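Local coordinates for protein saframycin Mx1 synthetase B (Legionella pneumophila subsp. pneumophila, PDB 3KXW) that belongs to the ANL superfamily of AMP-binding enzymes and holds 5'-O-[(S)-(dodecanoyloxy)(hydroxy)phosphoryl]adenosine in a pocket, at residues S264-N268 and F269-Y273; V301-E304 and T305-F309; F318-E321 and A322-P325. All coordinates share one frame; numbering follows the deposited sequence.

Contact 1: S264-N268 and F269-Y273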
# COMPACT_ATOMS: atom_id res chain seq x y z
N SER A 264 3.76 -9.52 10.03
CA SER A 264 4.18 -9.13 8.69
C SER A 264 2.96 -9.32 7.83
O SER A 264 2.08 -10.13 8.16
CB SER A 264 5.37 -10.00 8.21
OG SER A 264 5.98 -9.49 7.05
N GLY A 265 2.82 -8.53 6.77
CA GLY A 265 1.67 -8.72 5.90
C GLY A 265 1.76 -7.90 4.63
O GLY A 265 2.81 -7.37 4.31
N SER A 266 0.64 -7.78 3.91
CA SER A 266 0.66 -7.27 2.55
C SER A 266 -0.75 -7.25 2.00
O SER A 266 -1.67 -7.77 2.61
CB SER A 266 1.47 -8.23 1.66
OG SER A 266 0.85 -9.53 1.61
N PRO A 267 -0.93 -6.65 0.80
CA PRO A 267 -2.18 -6.88 0.08
C PRO A 267 -2.31 -8.35 -0.27
O PRO A 267 -1.33 -9.09 -0.32
CB PRO A 267 -2.01 -6.05 -1.22
CG PRO A 267 -0.91 -5.08 -0.92
CD PRO A 267 0.01 -5.83 0.03
N ASN A 268 -3.54 -8.77 -0.51
CA ASN A 268 -3.85 -10.17 -0.79
C ASN A 268 -2.96 -10.79 -1.88
O ASN A 268 -2.50 -11.92 -1.74
CB ASN A 268 -5.31 -10.23 -1.22
CG ASN A 268 -5.81 -11.64 -1.38
OD1 ASN A 268 -6.20 -12.26 -0.40
ND2 ASN A 268 -5.85 -12.12 -2.61
N PHE A 269 -2.70 -10.07 -2.97
CA PHE A 269 -1.95 -10.66 -4.09
C PHE A 269 -0.60 -11.30 -3.69
O PHE A 269 -0.14 -12.26 -4.32
CB PHE A 269 -1.69 -9.62 -5.18
CG PHE A 269 -0.42 -8.84 -4.96
CD1 PHE A 269 0.78 -9.31 -5.44
CD2 PHE A 269 -0.45 -7.64 -4.24
CE1 PHE A 269 1.96 -8.62 -5.21
CE2 PHE A 269 0.73 -6.95 -4.02
CZ PHE A 269 1.93 -7.44 -4.50
N ALA A 270 0.05 -10.76 -2.66
CA ALA A 270 1.42 -11.19 -2.38
C ALA A 270 1.48 -12.63 -1.84
O ALA A 270 2.50 -13.33 -2.01
CB ALA A 270 2.12 -10.20 -1.42
N TYR A 271 0.40 -13.07 -1.20
CA TYR A 271 0.33 -14.45 -0.74
C TYR A 271 0.24 -15.40 -1.96
O TYR A 271 0.91 -16.43 -2.01
CB TYR A 271 -0.81 -14.63 0.29
CG TYR A 271 -0.59 -13.82 1.57
CD1 TYR A 271 0.35 -14.20 2.50
CD2 TYR A 271 -1.32 -12.66 1.81
CE1 TYR A 271 0.58 -13.46 3.66
CE2 TYR A 271 -1.11 -11.90 2.96
CZ TYR A 271 -0.16 -12.30 3.88
OH TYR A 271 0.06 -11.57 5.01
N ASP A 272 -0.55 -15.02 -2.96
CA ASP A 272 -0.64 -15.80 -4.19
C ASP A 272 0.69 -15.80 -4.90
O ASP A 272 1.08 -16.80 -5.50
CB ASP A 272 -1.67 -15.21 -5.13
CG ASP A 272 -3.09 -15.52 -4.71
OD1 ASP A 272 -3.38 -16.69 -4.40
OD2 ASP A 272 -3.89 -14.58 -4.67
N TYR A 273 1.39 -14.67 -4.84
CA TYR A 273 2.66 -14.53 -5.53
C TYR A 273 3.70 -15.48 -4.93
O TYR A 273 4.48 -16.09 -5.67
CB TYR A 273 3.12 -13.07 -5.45
CG TYR A 273 4.27 -12.71 -6.34
CD1 TYR A 273 4.12 -12.55 -7.72
CD2 TYR A 273 5.52 -12.51 -5.81
CE1 TYR A 273 5.22 -12.21 -8.53
CE2 TYR A 273 6.58 -12.16 -6.58
CZ TYR A 273 6.45 -12.02 -7.93
OH TYR A 273 7.60 -11.67 -8.63
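The Y271 ring meets S266 and N268 in two different ways: N268 O lies at its edge, near the ring plane, while S266 OG comes obliquely to within 3.4 Å of Y271 CE2. F269, the other aromatic, has the methyl of A270 over the centre of one face, and P267 CB approaches F269 CD2 obliquely at 3.8 Å. The F269 chi1 of 88° sets CG between the backbone N and the carbonyl carbon, which swings the ring back beside the proline; the flat ring and the pyrrolidine offer apolar surfaces that lie side by side, pointing the same way.

Two donors grip P267 O from opposite faces of its carbonyl plane, S266 OG at 2.9 Å and A270 N at 3.2 Å. The serine thus buries its hydroxyl with a partner at hand, and its OG also packs on A270 CB. Proline, lacking an N-H, fits where the strand stops and the chain turns. Y271 N follows with a bond to N268 O, so the first helical turn is already engaged with the residues before it. Where the tyrosine reaches past the turn, OH passes 3.4 Å from G265 CA, and G265 has no side chain to stand beside the hydroxyl, which is hydrogen-bonded to F295 O.

N268 and D272 come near one another without bonding, ND2 to OD2 being 3.8 Å with the amide and carboxylate planes 74° apart. Both instead bond to T305 OG1, and N268 OD1 takes R302 N and N296 ND2, so the buried asparagine uses both ends of its amide. The whole is the strand-to-helix turn of a beta-alpha-beta unit, in which edge strand 263-266 leads through helix 269-277 to the parallel neighbour 293-296.

Contact 2: V301-E304 and T305-F309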
# COMPACT_ATOMS: atom_id res chain seq x y z
N VAL A 301 -9.87 -9.22 -0.06
CA VAL A 301 -9.24 -10.32 0.64
C VAL A 301 -9.91 -11.65 0.21
O VAL A 301 -11.14 -11.77 0.27
CB VAL A 301 -9.37 -10.08 2.16
CG1 VAL A 301 -8.91 -11.30 2.96
CG2 VAL A 301 -8.62 -8.78 2.56
N ARG A 302 -9.13 -12.60 -0.27
CA ARG A 302 -9.69 -13.84 -0.85
C ARG A 302 -9.45 -15.09 -0.01
O ARG A 302 -8.32 -15.39 0.34
CB ARG A 302 -9.15 -14.08 -2.27
CG ARG A 302 -9.37 -12.90 -3.22
CD ARG A 302 -8.69 -13.15 -4.56
NE ARG A 302 -9.33 -14.18 -5.37
CZ ARG A 302 -8.91 -15.44 -5.50
NH1 ARG A 302 -7.86 -15.88 -4.82
NH2 ARG A 302 -9.55 -16.29 -6.30
N GLU A 303 -10.51 -15.83 0.30
CA GLU A 303 -10.37 -17.12 0.96
C GLU A 303 -9.46 -18.07 0.19
O GLU A 303 -8.59 -18.70 0.76
CB GLU A 303 -11.74 -17.79 1.16
CG GLU A 303 -11.63 -19.28 1.51
CD GLU A 303 -11.05 -19.51 2.90
OE1 GLU A 303 -11.13 -18.59 3.73
OE2 GLU A 303 -10.50 -20.62 3.15
N GLU A 304 -9.65 -18.16 -1.13
CA GLU A 304 -8.85 -19.09 -1.92
C GLU A 304 -7.34 -18.78 -1.81
O GLU A 304 -6.53 -19.70 -1.67
CB GLU A 304 -9.31 -19.12 -3.39
CG GLU A 304 -8.51 -20.09 -4.26
CD GLU A 304 -9.02 -20.16 -5.71
OE1 GLU A 304 -9.15 -19.11 -6.37
OE2 GLU A 304 -9.28 -21.29 -6.20
N THR A 305 -6.98 -17.50 -1.88
CA THR A 305 -5.61 -17.07 -1.66
C THR A 305 -5.04 -17.56 -0.35
O THR A 305 -3.94 -18.09 -0.30
CB THR A 305 -5.49 -15.54 -1.67
OG1 THR A 305 -5.90 -15.06 -2.95
CG2 THR A 305 -4.05 -15.10 -1.38
N MSE A 306 -5.78 -17.36 0.74
CA MSE A 306 -5.24 -17.72 2.04
C MSE A 306 -5.16 -19.22 2.24
O MSE A 306 -4.25 -19.73 2.90
CB MSE A 306 -6.00 -17.03 3.17
CG MSE A 306 -5.78 -15.54 3.13
SE MSE A 306 -6.67 -14.49 4.50
CE MSE A 306 -8.47 -14.64 3.81
N GLU A 307 -6.11 -19.94 1.66
CA GLU A 307 -6.12 -21.39 1.79
C GLU A 307 -4.95 -21.96 1.00
O GLU A 307 -4.27 -22.84 1.51
CB GLU A 307 -7.47 -21.98 1.36
CG GLU A 307 -7.54 -23.51 1.27
CD GLU A 307 -7.34 -24.25 2.59
OE1 GLU A 307 -7.37 -23.64 3.68
OE2 GLU A 307 -7.15 -25.48 2.54
N HIS A 308 -4.71 -21.45 -0.21
CA HIS A 308 -3.56 -21.84 -1.02
C HIS A 308 -2.26 -21.61 -0.28
O HIS A 308 -1.38 -22.45 -0.29
CB HIS A 308 -3.47 -21.06 -2.33
CG HIS A 308 -4.42 -21.50 -3.38
ND1 HIS A 308 -4.42 -20.96 -4.65
CD2 HIS A 308 -5.41 -22.42 -3.37
CE1 HIS A 308 -5.37 -21.53 -5.37
NE2 HIS A 308 -5.99 -22.42 -4.62
N PHE A 309 -2.15 -20.45 0.36
CA PHE A 309 -0.93 -20.11 1.07
C PHE A 309 -0.74 -21.01 2.29
O PHE A 309 0.37 -21.47 2.59
CB PHE A 309 -0.96 -18.64 1.52
CG PHE A 309 0.34 -18.18 2.09
CD1 PHE A 309 1.32 -17.67 1.26
CD2 PHE A 309 0.59 -18.27 3.45
CE1 PHE A 309 2.56 -17.23 1.76
CE2 PHE A 309 1.83 -17.86 3.97
CZ PHE A 309 2.80 -17.32 3.13
O HOH W 1 -8.43 -23.59 -5.43
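V301 and M306 (selenomethionine in this crystal) pack at the start of helix 303-313, the helix of a beta-alpha-beta unit between strands 293-296 and 323-328, with R302 as its N-cap residue. This is the tight part: V301 CG1 and M306 CE are 3.5 Å apart, closer than carbons usually sit. The long, flexible M306 chain, bent at its last torsion (chi3 -73°), turns its methyl back onto the valine, and the pair is further enclosed by N296 and V374. V301 also touches the bound 5'-O-[(S)-(dodecanoyloxy)(hydroxy)phosphoryl]adenosine, so the residue that leads into the helix lines the ligand pocket.

M306 N to R302 O and E307 N to E303 O are the i to i+4 bonds that start the alpha helix. The R302 guanidinium lies across T305, giving NH1 to T305 OG1 at 2.8 Å, exactly in its plane, and a salt bridge from NH2 to E304 OE1 at 2.8 Å, on that oxygen's anti lone pair. With NE paired to E499, bonds from all three nitrogens fix its rotation. Threonine suits its place because its buried hydroxyl also serves N268 and D272, while its methyl CG2 packs against Y271 CB.

The solvent side is looser and polar. E303 and E307 lie side by side with carboxylate planes 20° apart, and E303 OE2 to E307 OE1 is 4.4 Å; K320 NZ bridges both, which probably offsets their mutual charge, and E303 OE1 is hydrogen-bonded to Y345 OH. E304, the most exposed of these residues, runs extended alongside H308 and sets CG 3.8 Å from the ring centroid, a CH-pi contact over the face. Beyond them a water in the imidazole plane links carboxylate and ring, 2.6 Å from E304 OE2 and 2.8 Å from H308 NE2.

Contact 3: F318-E321 and A322-P325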
# COMPACT_ATOMS: atom_id res chain seq x y z
N PHE A 318 3.72 -22.41 9.36
CA PHE A 318 2.68 -21.40 9.17
C PHE A 318 1.32 -21.93 9.59
O PHE A 318 0.92 -23.02 9.17
CB PHE A 318 2.62 -20.89 7.72
CG PHE A 318 1.60 -19.79 7.53
CD1 PHE A 318 1.91 -18.48 7.90
CD2 PHE A 318 0.34 -20.07 7.05
CE1 PHE A 318 0.96 -17.46 7.77
CE2 PHE A 318 -0.63 -19.07 6.92
CZ PHE A 318 -0.31 -17.75 7.29
N ARG A 319 0.58 -21.16 10.39
CA ARG A 319 -0.76 -21.56 10.82
C ARG A 319 -1.81 -20.64 10.23
O ARG A 319 -1.63 -19.43 10.18
CB ARG A 319 -0.86 -21.54 12.36
CG ARG A 319 -0.18 -22.73 13.03
CD ARG A 319 -0.34 -22.73 14.57
NE ARG A 319 -1.75 -22.81 14.95
CZ ARG A 319 -2.48 -21.77 15.33
NH1 ARG A 319 -1.94 -20.57 15.43
NH2 ARG A 319 -3.76 -21.95 15.63
N LYS A 320 -2.92 -21.20 9.78
CA LYS A 320 -3.92 -20.37 9.09
C LYS A 320 -4.53 -19.33 10.00
O LYS A 320 -5.00 -18.29 9.52
CB LYS A 320 -5.01 -21.24 8.45
CG LYS A 320 -5.92 -20.49 7.46
CD LYS A 320 -6.91 -21.43 6.74
CE LYS A 320 -7.76 -20.67 5.70
NZ LYS A 320 -8.82 -21.54 5.05
N GLU A 321 -4.54 -19.61 11.31
CA GLU A 321 -5.08 -18.71 12.31
C GLU A 321 -4.28 -17.40 12.37
O GLU A 321 -4.74 -16.41 12.93
CB GLU A 321 -5.04 -19.37 13.71
CG GLU A 321 -5.98 -20.55 13.89
CD GLU A 321 -5.51 -21.81 13.18
OE1 GLU A 321 -4.32 -21.90 12.84
OE2 GLU A 321 -6.35 -22.71 12.94
N ALA A 322 -3.07 -17.41 11.82
CA ALA A 322 -2.26 -16.20 11.80
C ALA A 322 -2.88 -15.13 10.88
O ALA A 322 -2.69 -13.91 11.09
CB ALA A 322 -0.85 -16.52 11.35
N PHE A 323 -3.62 -15.57 9.87
CA PHE A 323 -4.12 -14.63 8.86
C PHE A 323 -5.04 -13.63 9.49
O PHE A 323 -5.94 -14.02 10.25
CB PHE A 323 -4.85 -15.35 7.73
CG PHE A 323 -3.97 -15.74 6.58
CD1 PHE A 323 -3.26 -14.77 5.88
CD2 PHE A 323 -3.88 -17.06 6.16
CE1 PHE A 323 -2.47 -15.13 4.79
CE2 PHE A 323 -3.08 -17.41 5.10
CZ PHE A 323 -2.39 -16.43 4.40
N TYR A 324 -4.84 -12.35 9.16
CA TYR A 324 -5.56 -11.27 9.81
C TYR A 324 -6.04 -10.28 8.76
O TYR A 324 -5.34 -9.31 8.47
CB TYR A 324 -4.64 -10.55 10.80
CG TYR A 324 -5.33 -9.53 11.68
CD1 TYR A 324 -5.91 -9.90 12.88
CD2 TYR A 324 -5.39 -8.19 11.31
CE1 TYR A 324 -6.53 -8.97 13.70
CE2 TYR A 324 -6.02 -7.24 12.13
CZ TYR A 324 -6.60 -7.65 13.32
OH TYR A 324 -7.23 -6.72 14.12
N PRO A 325 -7.23 -10.54 8.19
CA PRO A 325 -7.85 -9.60 7.25
C PRO A 325 -8.10 -8.28 7.96
O PRO A 325 -8.44 -8.28 9.14
CB PRO A 325 -9.17 -10.28 6.89
CG PRO A 325 -8.94 -11.73 7.16
CD PRO A 325 -8.01 -11.77 8.34
O HOH W 2 -3.93 -13.20 13.37
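A short 3-10 turn brings A322 N to R319 O at 3.0 Å and F323 N to K320 O at 3.1 Å, the i to i+3 bonds expected of such a turn. That tight winding places F318 and F323 against each other in a T-shaped pair. The CE2-CZ edge of F318 points at one face of F323, offset toward its rim; centroids are 5.0 Å apart and planes meet at 70°. F318 gets there with CG anti to its own nitrogen (chi1 -177°), its CE1 resting 4.1 Å from A322 CB. Alanine suits the spot, since its small side chain fits between the F318 ring and R319 O, which A322 CB approaches to 3.2 Å.

On the outer side the chemistry turns polar. R319 NH2 and E321 OE1 form a salt bridge of 2.8 Å held by charge alone, the oxygen lying well off the guanidinium plane. K320 stretches fully extended toward E303 and E307, its CG near F323 CD2.

Immediately beyond, Y324 bonds through its backbone to A294 and N296. This is the loop-to-strand entry of a beta-alpha-beta unit, delivering strand 323-328 beside its parallel partner 293-296.

The three contacts follow one another through two successive beta-alpha-beta units that share strand 293-296. Contact 1 is the buried one, and its polar groups are satisfied largely by protein atoms; contacts 2 and 3 are only partly buried, each pairing an apolar inner side with charges on the outer. Helix 303-313, on which contact 2 lies, touches both others: buried hydrogen bonds tie it to contact 1, and a lysine set between two glutamates ties it to contact 3. Between these polar ties lies an aromatic interior, where Y271, F309, F318 and F323, drawn from all three contacts, pack edge to face. Of the three, contact 2 alone touches the ligand.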